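Long-range contacts in 5-carboxymethyl-2-hydroxymuconate semialdehyde dehydrogenase (Thermus thermophilus, PDB 2D4E), which probably catalyses the NAD-dependent oxidation of 5-carboxymethyl-2-hydroxymuconate semialdehyde to its carboxylic acid, as a tetrameric member of the aldehyde dehydrogenase family: residues Arg90-Ile95 with Glu130-Tyr135; Thr158-Ala163 with Thr496-Ile501; Thr180-Pro185 with Arg484-Thr489; Ala438-Thr443 with Ser465-His470. All blocks are in the same frame, centred on the assembly; numbering follows the deposited sequence.

All four contacts are largely buried, but they differ in chemistry. Contact 1 packs two helices through apolar side chains, with no hydrogen bond between its segments. Contact 3 joins helix 175-188 to the 484-489 loop through a buried salt bridge and a water. These two touch: Asn-131 ND2 lies 2.9 Å from Thr-180 OG1, a probable hydrogen bond. Contact 2 is a backbone ladder, its centre some 27 Å from the centre of the chain, continued by a second subunit; its strand 496-504 follows helix 488-495, whose start closes segment 484-489. Contact 4 sets two aromatic side chains of a mixed-sheet strand against a loop, with one side-chain hydrogen bond. It meets contact 3 where Arg-469 packs on Trp-181.

Contact 1: Arg90-Ile95 with Glu130-Tyr135; sequences RYLLRI and ENFAFY
Helices 85-101 and 118-136 run antiparallel here, their local axes 7.9 Å apart at closest approach and inclined at 159°, with Leu-92 level with Phe-132 and Leu-93 with Ala-133. Phe-132 carries the contact. CG2 of Ile-95 sits squarely over one face of its ring. This CH-pi contact measures 3.5 Å from Ile-95 CG2 to the Phe-132 ring centroid and lies only 2° off the ring normal. Leu-92 meets the same ring at its edge, in plane, with its CD2 3.7 Å from Phe-132 CD2. With helix 103-114 linking them, the two helices form an antiparallel pair that packs on helix 175-188, where Leu-92 touches Ala-188 and Phe-132 touches Thr-180. The other methyl of Leu-92 lies against backbone, CD1 being 3.8 Å from Tyr-135 C. The helices are also close at Phe-132 CB, 3.6 Å from Leu-92 O. On the more exposed flank, Leu-93 CD2 reaches to 4.2 Å from Ala-133 CA.

Contact 2: Thr158-Ala163 with Thr496-Ile501; sequences TVRVPA and TDLKTI
Four backbone hydrogen bonds join antiparallel strands 154-162 and 496-504, in two reciprocal pairs: Val-159 with Lys-499 and Val-161 with Asp-497. The shortest, Asp-497 N to Val-161 O, measures 2.8 Å at 161°. Arg-160 CA adds a C-H...O contact of 3.1 Å to Asp-497 O. Among polar side chains, Arg-160 runs extended from CG to NE, and its NH1 donates to Thr-496 OG1 at 3.0 Å; a water links the same NH1 to Thr-496 O. Thr-496 OG1 also bonds to Leu-492 O, and Arg-160 NH2 forms a salt bridge with Asp-493, so one guanidinium ties its strand to the end of helix 488-495. An alanine in place of Arg-160 would probably loosen that tie and strip Leu-498 of its flat partner. Leu-498 packs its CD2 over one face of the guanidinium, 3.7 Å from Arg-160 CZ. Apolar contact lies on the Val-159 face, where Val-159 CG2 is 4.1 Å from Lys-499 CB. The ladder fits the oligomerisation arm of aldehyde dehydrogenases: Lys-499 NZ bonds to Ala-453, Leu-454 and Leu-456 carbonyls of a second subunit. Strand 496-504 leaves helix 488-495 directly, and its Thr-500 and Ile-501 pair in parallel with a strand of the second subunit.

Contact 3: Thr180-Pro185 with Arg484-Thr489; sequences TWRIAP and RREGGT
Glu-486 reaches from the 484-489 loop into the side of helix 175-188. Its CB lies against the indole of Trp-181, 3.5 Å from Trp-181 NE1. CG, anti to the carbonyl carbon, continues past the ring and is 3.5 Å from Arg-182 NH1; the chain then bends (chi2 -69°), setting the carboxylate between Arg-182 and Pro-185. OE2 offers its anti lone pair to Arg-182 NH1 in a 2.7 Å salt bridge, bent to 135° at the hydrogen, with guanidinium and carboxylate planes nearly perpendicular, 81° apart. Tyr-495 OH is a second partner of OE2. This joins helix 488-495 to the Rossmann-type parallel sheet of the NAD-binding domain, because Arg-182 also bonds to Thr-248 on strand 244-248 and to Ser-269 and Glu-271 on strand 267-271. A leucine in place of Arg-182 would probably leave the buried Glu-486 carboxylate without its compensating charge and lose the guanidinium's bonds to the two strands. OE1 lies 4.0 Å from Pro-185 CG and accepts from a water at 2.8 Å. That water sits over the centre of one Trp-181 ring face and also donates to Trp-181 O at 2.9 Å, the carbonyl to which Pro-185, lacking an N-H, can give no helical bond. Trp-181 NE1 is held by Glu-271, and the Trp-181 side chain comes within about 6 Å of the bound NAD.

Contact 4: Ala438-Thr443 with Ser465-His470; sequences AAYVFT and SHNVRH
Tyr-440 accepts a nearly straight hydrogen bond from Asn-467 ND2 to its OH, 3.1 Å long at 175°, with the hydroxyl oxygen almost in the amide plane. With CG anti to the backbone N, the Asn-467 side chain crosses the tyrosine obliquely, amide and ring planes 54° apart. One edge of that ring runs along the loop backbone, with Tyr-440 CD2 3.6 Å from Ser-465 O and Tyr-440 CE2 3.8 Å from Asn-467 N. Two residues along the strand, Phe-442 meets the start of the loop segment, CE2 3.5 Å from Ser-465 N and CZ 3.6 Å from Ser-465 O. Strand 438-442 opens a beta-alpha-beta crossover of the mixed sheet, through helix 446-455 to parallel strand 460-463, and segment 465-470 is the loop that leaves its second strand. Around this first shell, Thr-306 O takes a second bond at the Tyr-440 hydroxyl, and Gln-296 OE1 accepts from Asn-467 N. Tyr-462 meets the Tyr-440 ring with planes about 15° apart. Ser-465 OG donates to O of the next residue, His-466, at 2.7 Å. Farther out, Trp-154 of a second subunit packs on Ser-465 and Val-468, and Tyr-156 of that subunit bonds to Val-468 O.

Contact 1: Arg90-Ile95 with Glu130-Tyr135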
loop_
_atom_site.group_PDB
_atom_site.type_symbol
_atom_site.label_atom_id
_atom_site.label_comp_id
_atom_site.label_asym_id
_atom_site.label_seq_id
_atom_site.Cartn_x
_atom_site.Cartn_y
_atom_site.Cartn_z
ATOM N N ARG C 90 8.349 9.580 -21.955
ATOM C CA ARG C 90 9.075 9.528 -23.220
ATOM C C ARG C 90 10.350 10.358 -23.124
ATOM O O ARG C 90 11.412 9.926 -23.570
ATOM C CB ARG C 90 8.209 10.045 -24.373
ATOM C CG ARG C 90 8.874 9.911 -25.745
ATOM C CD ARG C 90 8.071 10.617 -26.831
ATOM N NE ARG C 90 8.012 12.063 -26.630
ATOM C CZ ARG C 90 9.057 12.879 -26.730
ATOM N NH1 ARG C 90 10.258 12.396 -27.030
ATOM N NH2 ARG C 90 8.898 14.183 -26.544
ATOM N N TYR C 91 10.244 11.547 -22.546
ATOM C CA TYR C 91 11.406 12.411 -22.387
ATOM C C TYR C 91 12.488 11.772 -21.512
ATOM O O TYR C 91 13.654 11.775 -21.882
ATOM C CB TYR C 91 11.006 13.748 -21.774
ATOM C CG TYR C 91 10.443 14.747 -22.747
ATOM C CD1 TYR C 91 9.141 15.209 -22.616
ATOM C CD2 TYR C 91 11.236 15.282 -23.761
ATOM C CE1 TYR C 91 8.635 16.182 -23.461
ATOM C CE2 TYR C 91 10.739 16.265 -24.620
ATOM C CZ TYR C 91 9.436 16.709 -24.459
ATOM O OH TYR C 91 8.931 17.685 -25.283
ATOM N N LEU C 92 12.110 11.233 -20.353
ATOM C CA LEU C 92 13.098 10.608 -19.474
ATOM C C LEU C 92 13.823 9.476 -20.197
ATOM O O LEU C 92 15.036 9.333 -20.075
ATOM C CB LEU C 92 12.450 10.065 -18.192
ATOM C CG LEU C 92 11.795 11.055 -17.221
ATOM C CD1 LEU C 92 11.602 10.370 -15.880
ATOM C CD2 LEU C 92 12.665 12.272 -17.033
ATOM N N LEU C 93 13.078 8.672 -20.946
ATOM C CA LEU C 93 13.674 7.571 -21.694
ATOM C C LEU C 93 14.619 8.088 -22.783
ATOM O O LEU C 93 15.619 7.443 -23.110
ATOM C CB LEU C 93 12.582 6.703 -22.321
ATOM C CG LEU C 93 11.756 5.898 -21.316
ATOM C CD1 LEU C 93 10.699 5.096 -22.062
ATOM C CD2 LEU C 93 12.678 4.974 -20.516
ATOM N N ARG C 94 14.296 9.252 -23.341
ATOM C CA ARG C 94 15.127 9.855 -24.376
ATOM C C ARG C 94 16.425 10.355 -23.744
ATOM O O ARG C 94 17.510 10.216 -24.316
ATOM C CB ARG C 94 14.383 11.021 -25.032
ATOM C CG ARG C 94 15.176 11.757 -26.104
ATOM C CD ARG C 94 15.676 10.815 -27.192
ATOM N NE ARG C 94 16.314 11.560 -28.276
ATOM C CZ ARG C 94 17.193 11.042 -29.130
ATOM N NH1 ARG C 94 17.552 9.765 -29.034
ATOM N NH2 ARG C 94 17.718 11.810 -30.079
ATOM N N ILE C 95 16.297 10.944 -22.560
ATOM C CA ILE C 95 17.441 11.452 -21.823
ATOM C C ILE C 95 18.367 10.288 -21.468
ATOM O O ILE C 95 19.578 10.389 -21.625
ATOM C CB ILE C 95 16.982 12.179 -20.528
ATOM C CG1 ILE C 95 16.291 13.495 -20.896
ATOM C CG2 ILE C 95 18.173 12.453 -19.617
ATOM C CD1 ILE C 95 15.675 14.220 -19.715
ATOM N N GLU C 130 20.396 4.937 -15.763
ATOM C CA GLU C 130 19.413 4.115 -15.058
ATOM C C GLU C 130 18.482 4.954 -14.182
ATOM O O GLU C 130 17.315 4.601 -13.996
ATOM C CB GLU C 130 20.110 3.063 -14.188
ATOM C CG GLU C 130 19.156 2.257 -13.304
ATOM C CD GLU C 130 19.851 1.128 -12.544
ATOM O OE1 GLU C 130 20.903 1.383 -11.912
ATOM O OE2 GLU C 130 19.337 -0.013 -12.573
ATOM N N ASN C 131 18.997 6.051 -13.635
ATOM C CA ASN C 131 18.178 6.920 -12.801
ATOM C C ASN C 131 16.977 7.413 -13.614
ATOM O O ASN C 131 15.849 7.425 -13.122
ATOM C CB ASN C 131 18.988 8.120 -12.284
ATOM C CG ASN C 131 19.916 7.752 -11.132
ATOM O OD1 ASN C 131 19.712 6.744 -10.450
ATOM N ND2 ASN C 131 20.929 8.582 -10.898
ATOM N N PHE C 132 17.220 7.808 -14.860
ATOM C CA PHE C 132 16.139 8.286 -15.719
ATOM C C PHE C 132 15.242 7.152 -16.214
ATOM O O PHE C 132 14.021 7.288 -16.244
ATOM C CB PHE C 132 16.699 9.065 -16.915
ATOM C CG PHE C 132 17.187 10.440 -16.561
ATOM C CD1 PHE C 132 18.524 10.662 -16.249
ATOM C CD2 PHE C 132 16.293 11.507 -16.495
ATOM C CE1 PHE C 132 18.968 11.931 -15.872
ATOM C CE2 PHE C 132 16.723 12.777 -16.120
ATOM C CZ PHE C 132 18.066 12.988 -15.806
ATOM N N ALA C 133 15.846 6.033 -16.596
ATOM C CA ALA C 133 15.071 4.897 -17.074
ATOM C C ALA C 133 14.166 4.385 -15.959
ATOM O O ALA C 133 13.029 3.959 -16.203
ATOM C CB ALA C 133 16.005 3.785 -17.547
ATOM N N PHE C 134 14.685 4.436 -14.733
ATOM C CA PHE C 134 13.964 3.983 -13.550
ATOM C C PHE C 134 12.733 4.842 -13.254
ATOM O O PHE C 134 11.608 4.345 -13.236
ATOM C CB PHE C 134 14.905 3.999 -12.344
ATOM C CG PHE C 134 14.257 3.594 -11.051
ATOM C CD1 PHE C 134 13.812 2.288 -10.855
ATOM C CD2 PHE C 134 14.103 4.516 -10.020
ATOM C CE1 PHE C 134 13.228 1.902 -9.650
ATOM C CE2 PHE C 134 13.518 4.141 -8.808
ATOM C CZ PHE C 134 13.080 2.829 -8.624
ATOM N N TYR C 135 12.943 6.133 -13.025
ATOM C CA TYR C 135 11.826 7.013 -12.713
ATOM C C TYR C 135 10.861 7.239 -13.867
ATOM O O TYR C 135 9.731 7.677 -13.659
ATOM C CB TYR C 135 12.339 8.347 -12.172
ATOM C CG TYR C 135 12.799 8.233 -10.739
ATOM C CD1 TYR C 135 14.158 8.215 -10.414
ATOM C CD2 TYR C 135 11.870 8.110 -9.706
ATOM C CE1 TYR C 135 14.579 8.080 -9.087
ATOM C CE2 TYR C 135 12.276 7.973 -8.379
ATOM C CZ TYR C 135 13.630 7.962 -8.077
ATOM O OH TYR C 135 14.027 7.862 -6.765
#

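Contact 2: Thr158-Ala163 with Thr496-Ile501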
loop_
_atom_site.group_PDB
_atom_site.type_symbol
_atom_site.label_atom_id
_atom_site.label_comp_id
_atom_site.label_asym_id
_atom_site.label_seq_id
_atom_site.Cartn_x
_atom_site.Cartn_y
_atom_site.Cartn_z
ATOM N N THR C 158 -7.876 10.348 -2.244
ATOM C CA THR C 158 -6.684 11.168 -2.251
ATOM C C THR C 158 -5.904 11.020 -3.545
ATOM O O THR C 158 -5.889 9.953 -4.164
ATOM C CB THR C 158 -5.759 10.789 -1.083
ATOM O OG1 THR C 158 -5.439 9.397 -1.176
ATOM C CG2 THR C 158 -6.439 11.057 0.257
ATOM N N VAL C 159 -5.261 12.108 -3.946
ATOM C CA VAL C 159 -4.434 12.118 -5.142
ATOM C C VAL C 159 -3.195 12.941 -4.810
ATOM O O VAL C 159 -3.139 13.604 -3.777
ATOM C CB VAL C 159 -5.172 12.760 -6.348
ATOM C CG1 VAL C 159 -6.436 11.973 -6.662
ATOM C CG2 VAL C 159 -5.509 14.217 -6.040
ATOM N N ARG C 160 -2.196 12.877 -5.680
ATOM C CA ARG C 160 -0.968 13.636 -5.501
ATOM C C ARG C 160 -0.784 14.533 -6.725
ATOM O O ARG C 160 -1.120 14.139 -7.843
ATOM C CB ARG C 160 0.241 12.698 -5.385
ATOM C CG ARG C 160 0.295 11.857 -4.131
ATOM C CD ARG C 160 1.439 10.845 -4.232
ATOM N NE ARG C 160 1.741 10.223 -2.945
ATOM C CZ ARG C 160 2.285 10.862 -1.912
ATOM N NH1 ARG C 160 2.600 12.150 -2.003
ATOM N NH2 ARG C 160 2.509 10.211 -0.784
ATOM N N VAL C 161 -0.248 15.729 -6.507
ATOM C CA VAL C 161 0.004 16.674 -7.585
ATOM C C VAL C 161 1.429 17.216 -7.479
ATOM O O VAL C 161 2.000 17.279 -6.386
ATOM C CB VAL C 161 -0.999 17.864 -7.550
ATOM C CG1 VAL C 161 -2.433 17.343 -7.700
ATOM C CG2 VAL C 161 -0.852 18.651 -6.247
ATOM N N PRO C 162 2.029 17.600 -8.620
ATOM C CA PRO C 162 3.395 18.141 -8.635
ATOM C C PRO C 162 3.513 19.270 -7.601
ATOM O O PRO C 162 2.676 20.174 -7.572
ATOM C CB PRO C 162 3.546 18.649 -10.064
ATOM C CG PRO C 162 2.679 17.692 -10.853
ATOM C CD PRO C 162 1.454 17.558 -9.978
ATOM N N ALA C 163 4.552 19.229 -6.768
ATOM C CA ALA C 163 4.727 20.243 -5.725
ATOM C C ALA C 163 5.253 21.606 -6.189
ATOM O O ALA C 163 4.914 22.632 -5.597
ATOM C CB ALA C 163 5.611 19.690 -4.618
ATOM N N THR C 496 5.798 15.659 -4.513
ATOM C CA THR C 496 4.382 15.887 -4.779
ATOM C C THR C 496 3.631 16.267 -3.511
ATOM O O THR C 496 4.152 16.120 -2.408
ATOM C CB THR C 496 3.701 14.628 -5.390
ATOM O OG1 THR C 496 3.628 13.586 -4.409
ATOM C CG2 THR C 496 4.479 14.125 -6.595
ATOM N N ASP C 497 2.409 16.771 -3.680
ATOM C CA ASP C 497 1.557 17.163 -2.557
ATOM C C ASP C 497 0.335 16.256 -2.501
ATOM O O ASP C 497 -0.278 15.973 -3.537
ATOM C CB ASP C 497 1.046 18.599 -2.708
ATOM C CG ASP C 497 2.142 19.637 -2.585
ATOM O OD1 ASP C 497 3.043 19.465 -1.736
ATOM O OD2 ASP C 497 2.080 20.639 -3.331
ATOM N N LEU C 498 -0.015 15.808 -1.297
ATOM C CA LEU C 498 -1.190 14.969 -1.113
ATOM C C LEU C 498 -2.411 15.879 -1.047
ATOM O O LEU C 498 -2.328 17.023 -0.596
ATOM C CB LEU C 498 -1.089 14.157 0.184
ATOM C CG LEU C 498 -0.276 12.855 0.137
ATOM C CD1 LEU C 498 0.065 12.403 1.558
ATOM C CD2 LEU C 498 -1.071 11.781 -0.607
ATOM N N LYS C 499 -3.542 15.366 -1.509
ATOM C CA LYS C 499 -4.773 16.128 -1.490
ATOM C C LYS C 499 -5.924 15.203 -1.135
ATOM O O LYS C 499 -6.078 14.136 -1.737
ATOM C CB LYS C 499 -5.029 16.772 -2.857
ATOM C CG LYS C 499 -6.260 17.674 -2.887
ATOM C CD LYS C 499 -6.520 18.264 -4.275
ATOM C CE LYS C 499 -5.418 19.221 -4.697
ATOM N NZ LYS C 499 -5.754 19.905 -5.969
ATOM N N THR C 500 -6.717 15.600 -0.142
ATOM C CA THR C 500 -7.865 14.802 0.262
ATOM C C THR C 500 -9.122 15.463 -0.299
ATOM O O THR C 500 -9.402 16.628 -0.018
ATOM C CB THR C 500 -7.975 14.693 1.804
ATOM O OG1 THR C 500 -6.846 13.970 2.314
ATOM C CG2 THR C 500 -9.258 13.963 2.200
ATOM N N ILE C 501 -9.864 14.717 -1.109
ATOM C CA ILE C 501 -11.083 15.232 -1.711
ATOM C C ILE C 501 -12.279 14.488 -1.136
ATOM O O ILE C 501 -12.305 13.256 -1.102
ATOM C CB ILE C 501 -11.044 15.072 -3.246
ATOM C CG1 ILE C 501 -9.886 15.900 -3.809
ATOM C CG2 ILE C 501 -12.377 15.512 -3.855
ATOM C CD1 ILE C 501 -9.562 15.620 -5.253
HETATM O O HOH W 1 3.454 14.420 0.052
HETATM O O HOH W 2 3.402 22.818 -3.201
#

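Contact 3: Thr180-Pro185 with Arg484-Thr489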
loop_
_atom_site.group_PDB
_atom_site.type_symbol
_atom_site.label_atom_id
_atom_site.label_comp_id
_atom_site.label_asym_id
_atom_site.label_seq_id
_atom_site.Cartn_x
_atom_site.Cartn_y
_atom_site.Cartn_z
ATOM N N THR C 180 21.571 13.612 -11.237
ATOM C CA THR C 180 20.497 12.907 -11.937
ATOM C C THR C 180 19.613 12.149 -10.954
ATOM O O THR C 180 18.450 11.871 -11.249
ATOM C CB THR C 180 21.042 11.914 -12.994
ATOM O OG1 THR C 180 21.868 10.929 -12.359
ATOM C CG2 THR C 180 21.846 12.660 -14.051
ATOM N N TRP C 181 20.169 11.827 -9.787
ATOM C CA TRP C 181 19.434 11.129 -8.733
ATOM C C TRP C 181 18.227 11.976 -8.291
ATOM O O TRP C 181 17.202 11.440 -7.869
ATOM C CB TRP C 181 20.357 10.892 -7.529
ATOM C CG TRP C 181 19.722 10.189 -6.344
ATOM C CD1 TRP C 181 19.711 10.622 -5.045
ATOM C CD2 TRP C 181 19.044 8.925 -6.349
ATOM N NE1 TRP C 181 19.071 9.708 -4.248
ATOM C CE2 TRP C 181 18.651 8.657 -5.020
ATOM C CE3 TRP C 181 18.729 7.991 -7.351
ATOM C CZ2 TRP C 181 17.958 7.494 -4.660
ATOM C CZ3 TRP C 181 18.038 6.833 -6.993
ATOM C CH2 TRP C 181 17.661 6.596 -5.660
ATOM N N ARG C 182 18.356 13.295 -8.396
ATOM C CA ARG C 182 17.284 14.209 -7.993
ATOM C C ARG C 182 16.501 14.759 -9.187
ATOM O O ARG C 182 15.279 14.953 -9.117
ATOM C CB ARG C 182 17.873 15.379 -7.209
ATOM C CG ARG C 182 18.831 14.968 -6.097
ATOM C CD ARG C 182 18.123 14.281 -4.937
ATOM N NE ARG C 182 18.898 14.467 -3.710
ATOM C CZ ARG C 182 18.369 14.612 -2.500
ATOM N NH1 ARG C 182 17.052 14.570 -2.336
ATOM N NH2 ARG C 182 19.161 14.795 -1.451
ATOM N N ILE C 183 17.216 15.018 -10.277
ATOM C CA ILE C 183 16.611 15.547 -11.487
ATOM C C ILE C 183 15.580 14.598 -12.083
ATOM O O ILE C 183 14.486 15.012 -12.459
ATOM C CB ILE C 183 17.687 15.833 -12.554
ATOM C CG1 ILE C 183 18.670 16.888 -12.029
ATOM C CG2 ILE C 183 17.022 16.283 -13.853
ATOM C CD1 ILE C 183 19.930 17.025 -12.875
ATOM N N ALA C 184 15.934 13.322 -12.170
ATOM C CA ALA C 184 15.044 12.322 -12.738
ATOM C C ALA C 184 13.686 12.269 -12.027
ATOM O O ALA C 184 12.643 12.368 -12.668
ATOM C CB ALA C 184 15.723 10.950 -12.716
ATOM N N PRO C 185 13.677 12.107 -10.693
ATOM C CA PRO C 185 12.359 12.069 -10.056
ATOM C C PRO C 185 11.620 13.403 -10.163
ATOM O O PRO C 185 10.414 13.434 -10.393
ATOM C CB PRO C 185 12.676 11.667 -8.607
ATOM C CG PRO C 185 14.097 12.128 -8.404
ATOM C CD PRO C 185 14.746 11.793 -9.727
ATOM N N ARG C 484 14.040 12.829 5.168
ATOM C CA ARG C 484 13.294 12.513 3.955
ATOM C C ARG C 484 13.959 11.329 3.269
ATOM O O ARG C 484 15.051 10.903 3.653
ATOM C CB ARG C 484 13.289 13.699 2.992
ATOM C CG ARG C 484 12.738 14.990 3.568
ATOM C CD ARG C 484 11.259 15.086 3.326
ATOM N NE ARG C 484 10.729 16.400 3.681
ATOM C CZ ARG C 484 9.456 16.739 3.540
ATOM N NH1 ARG C 484 8.597 15.860 3.045
ATOM N NH2 ARG C 484 9.040 17.945 3.905
ATOM N N ARG C 485 13.305 10.811 2.239
ATOM C CA ARG C 485 13.846 9.676 1.512
ATOM C C ARG C 485 13.703 9.832 0.007
ATOM O O ARG C 485 12.816 10.534 -0.476
ATOM C CB ARG C 485 13.141 8.394 1.958
ATOM C CG ARG C 485 13.375 8.016 3.418
ATOM C CD ARG C 485 14.736 7.359 3.626
ATOM N NE ARG C 485 14.935 7.001 5.029
ATOM C CZ ARG C 485 15.369 7.839 5.970
ATOM N NH1 ARG C 485 15.669 9.096 5.668
ATOM N NH2 ARG C 485 15.489 7.422 7.223
ATOM N N GLU C 486 14.610 9.187 -0.720
ATOM C CA GLU C 486 14.596 9.172 -2.179
ATOM C C GLU C 486 14.419 7.697 -2.540
ATOM O O GLU C 486 14.605 6.822 -1.685
ATOM C CB GLU C 486 15.924 9.679 -2.759
ATOM C CG GLU C 486 16.120 11.192 -2.724
ATOM C CD GLU C 486 15.189 11.940 -3.672
ATOM O OE1 GLU C 486 14.550 11.301 -4.532
ATOM O OE2 GLU C 486 15.103 13.176 -3.569
ATOM N N GLY C 487 14.058 7.423 -3.790
ATOM C CA GLY C 487 13.878 6.046 -4.214
ATOM C C GLY C 487 12.434 5.660 -4.485
ATOM O O GLY C 487 11.606 5.659 -3.571
ATOM N N GLY C 488 12.133 5.332 -5.741
ATOM C CA GLY C 488 10.786 4.933 -6.121
ATOM C C GLY C 488 9.645 5.784 -5.579
ATOM O O GLY C 488 9.645 7.008 -5.706
ATOM N N THR C 489 8.667 5.128 -4.966
ATOM C CA THR C 489 7.511 5.815 -4.408
ATOM C C THR C 489 7.843 6.700 -3.205
ATOM O O THR C 489 7.109 7.641 -2.906
ATOM C CB THR C 489 6.430 4.806 -3.981
ATOM O OG1 THR C 489 6.976 3.908 -3.004
ATOM C CG2 THR C 489 5.949 4.012 -5.174
HETATM O O HOH W 3 15.870 9.457 -6.207
#

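Contact 4: Ala438-Thr443 with Ser465-His470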
loop_
_atom_site.group_PDB
_atom_site.type_symbol
_atom_site.label_atom_id
_atom_site.label_comp_id
_atom_site.label_asym_id
_atom_site.label_seq_id
_atom_site.Cartn_x
_atom_site.Cartn_y
_atom_site.Cartn_z
ATOM N N ALA C 438 24.545 5.080 6.955
ATOM C CA ALA C 438 24.560 3.635 6.755
ATOM C C ALA C 438 25.269 2.885 7.883
ATOM O O ALA C 438 25.867 3.484 8.773
ATOM C CB ALA C 438 25.219 3.303 5.426
ATOM N N ALA C 439 25.192 1.562 7.831
ATOM C CA ALA C 439 25.839 0.699 8.811
ATOM C C ALA C 439 26.010 -0.651 8.124
ATOM O O ALA C 439 25.186 -1.031 7.296
ATOM C CB ALA C 439 24.976 0.561 10.062
ATOM N N TYR C 440 27.088 -1.356 8.456
ATOM C CA TYR C 440 27.376 -2.661 7.866
ATOM C C TYR C 440 27.647 -3.679 8.974
ATOM O O TYR C 440 28.485 -3.453 9.857
ATOM C CB TYR C 440 28.587 -2.560 6.936
ATOM C CG TYR C 440 28.448 -1.467 5.898
ATOM C CD1 TYR C 440 28.682 -0.132 6.227
ATOM C CD2 TYR C 440 28.037 -1.763 4.595
ATOM C CE1 TYR C 440 28.510 0.882 5.292
ATOM C CE2 TYR C 440 27.858 -0.755 3.645
ATOM C CZ TYR C 440 28.095 0.564 4.001
ATOM O OH TYR C 440 27.912 1.569 3.075
ATOM N N VAL C 441 26.940 -4.801 8.928
ATOM C CA VAL C 441 27.096 -5.819 9.948
ATOM C C VAL C 441 27.547 -7.149 9.368
ATOM O O VAL C 441 26.921 -7.690 8.458
ATOM C CB VAL C 441 25.782 -6.040 10.703
ATOM C CG1 VAL C 441 26.005 -6.988 11.874
ATOM C CG2 VAL C 441 25.226 -4.696 11.175
ATOM N N PHE C 442 28.644 -7.668 9.906
ATOM C CA PHE C 442 29.180 -8.936 9.460
ATOM C C PHE C 442 29.158 -9.950 10.600
ATOM O O PHE C 442 29.944 -9.875 11.545
ATOM C CB PHE C 442 30.598 -8.739 8.920
ATOM C CG PHE C 442 30.671 -7.789 7.756
ATOM C CD1 PHE C 442 30.773 -6.417 7.963
ATOM C CD2 PHE C 442 30.588 -8.264 6.447
ATOM C CE1 PHE C 442 30.789 -5.528 6.882
ATOM C CE2 PHE C 442 30.601 -7.383 5.359
ATOM C CZ PHE C 442 30.702 -6.014 5.576
ATOM N N THR C 443 28.228 -10.890 10.498
ATOM C CA THR C 443 28.050 -11.948 11.483
ATOM C C THR C 443 27.185 -13.001 10.799
ATOM O O THR C 443 26.370 -12.667 9.935
ATOM C CB THR C 443 27.312 -11.428 12.740
ATOM O OG1 THR C 443 27.310 -12.442 13.751
ATOM C CG2 THR C 443 25.856 -11.058 12.399
ATOM N N SER C 465 27.663 -7.718 3.564
ATOM C CA SER C 465 27.980 -7.275 2.219
ATOM C C SER C 465 28.356 -5.814 2.216
ATOM O O SER C 465 28.198 -5.117 3.215
ATOM C CB SER C 465 26.787 -7.461 1.280
ATOM O OG SER C 465 25.960 -6.312 1.291
ATOM N N HIS C 466 28.859 -5.363 1.071
ATOM C CA HIS C 466 29.221 -3.972 0.890
ATOM C C HIS C 466 27.936 -3.261 0.450
ATOM O O HIS C 466 26.860 -3.863 0.432
ATOM C CB HIS C 466 30.296 -3.849 -0.189
ATOM C CG HIS C 466 29.920 -4.491 -1.486
ATOM N ND1 HIS C 466 29.632 -5.835 -1.590
ATOM C CD2 HIS C 466 29.758 -3.973 -2.726
ATOM C CE1 HIS C 466 29.309 -6.118 -2.840
ATOM N NE2 HIS C 466 29.377 -5.004 -3.549
ATOM N N ASN C 467 28.055 -1.992 0.087
ATOM C CA ASN C 467 26.912 -1.188 -0.333
ATOM C C ASN C 467 26.365 -1.611 -1.705
ATOM O O ASN C 467 26.947 -1.278 -2.737
ATOM C CB ASN C 467 27.333 0.286 -0.362
ATOM C CG ASN C 467 26.152 1.232 -0.382
ATOM O OD1 ASN C 467 25.397 1.287 -1.356
ATOM N ND2 ASN C 467 25.979 1.978 0.702
ATOM N N VAL C 468 25.252 -2.343 -1.712
ATOM C CA VAL C 468 24.620 -2.802 -2.956
ATOM C C VAL C 468 23.191 -2.267 -2.957
ATOM O O VAL C 468 22.357 -2.719 -2.183
ATOM C CB VAL C 468 24.574 -4.350 -3.045
ATOM C CG1 VAL C 468 23.970 -4.781 -4.395
ATOM C CG2 VAL C 468 25.982 -4.931 -2.886
ATOM N N ARG C 469 22.911 -1.321 -3.842
ATOM C CA ARG C 469 21.603 -0.683 -3.890
ATOM C C ARG C 469 20.511 -1.278 -4.777
ATOM O O ARG C 469 20.777 -1.901 -5.807
ATOM C CB ARG C 469 21.788 0.791 -4.258
ATOM C CG ARG C 469 22.633 1.560 -3.255
ATOM C CD ARG C 469 21.785 2.299 -2.226
ATOM N NE ARG C 469 21.132 3.471 -2.809
ATOM C CZ ARG C 469 19.853 3.525 -3.171
ATOM N NH1 ARG C 469 19.060 2.478 -2.987
ATOM N NH2 ARG C 469 19.362 4.638 -3.699
ATOM N N HIS C 470 19.272 -1.067 -4.338
ATOM C CA HIS C 470 18.071 -1.497 -5.044
ATOM C C HIS C 470 17.205 -0.231 -5.029
ATOM O O HIS C 470 16.631 0.149 -4.001
ATOM C CB HIS C 470 17.390 -2.649 -4.306
ATOM C CG HIS C 470 16.229 -3.235 -5.049
ATOM N ND1 HIS C 470 16.245 -3.443 -6.412
ATOM C CD2 HIS C 470 15.029 -3.684 -4.614
ATOM C CE1 HIS C 470 15.106 -3.995 -6.784
ATOM N NE2 HIS C 470 14.350 -4.153 -5.712
#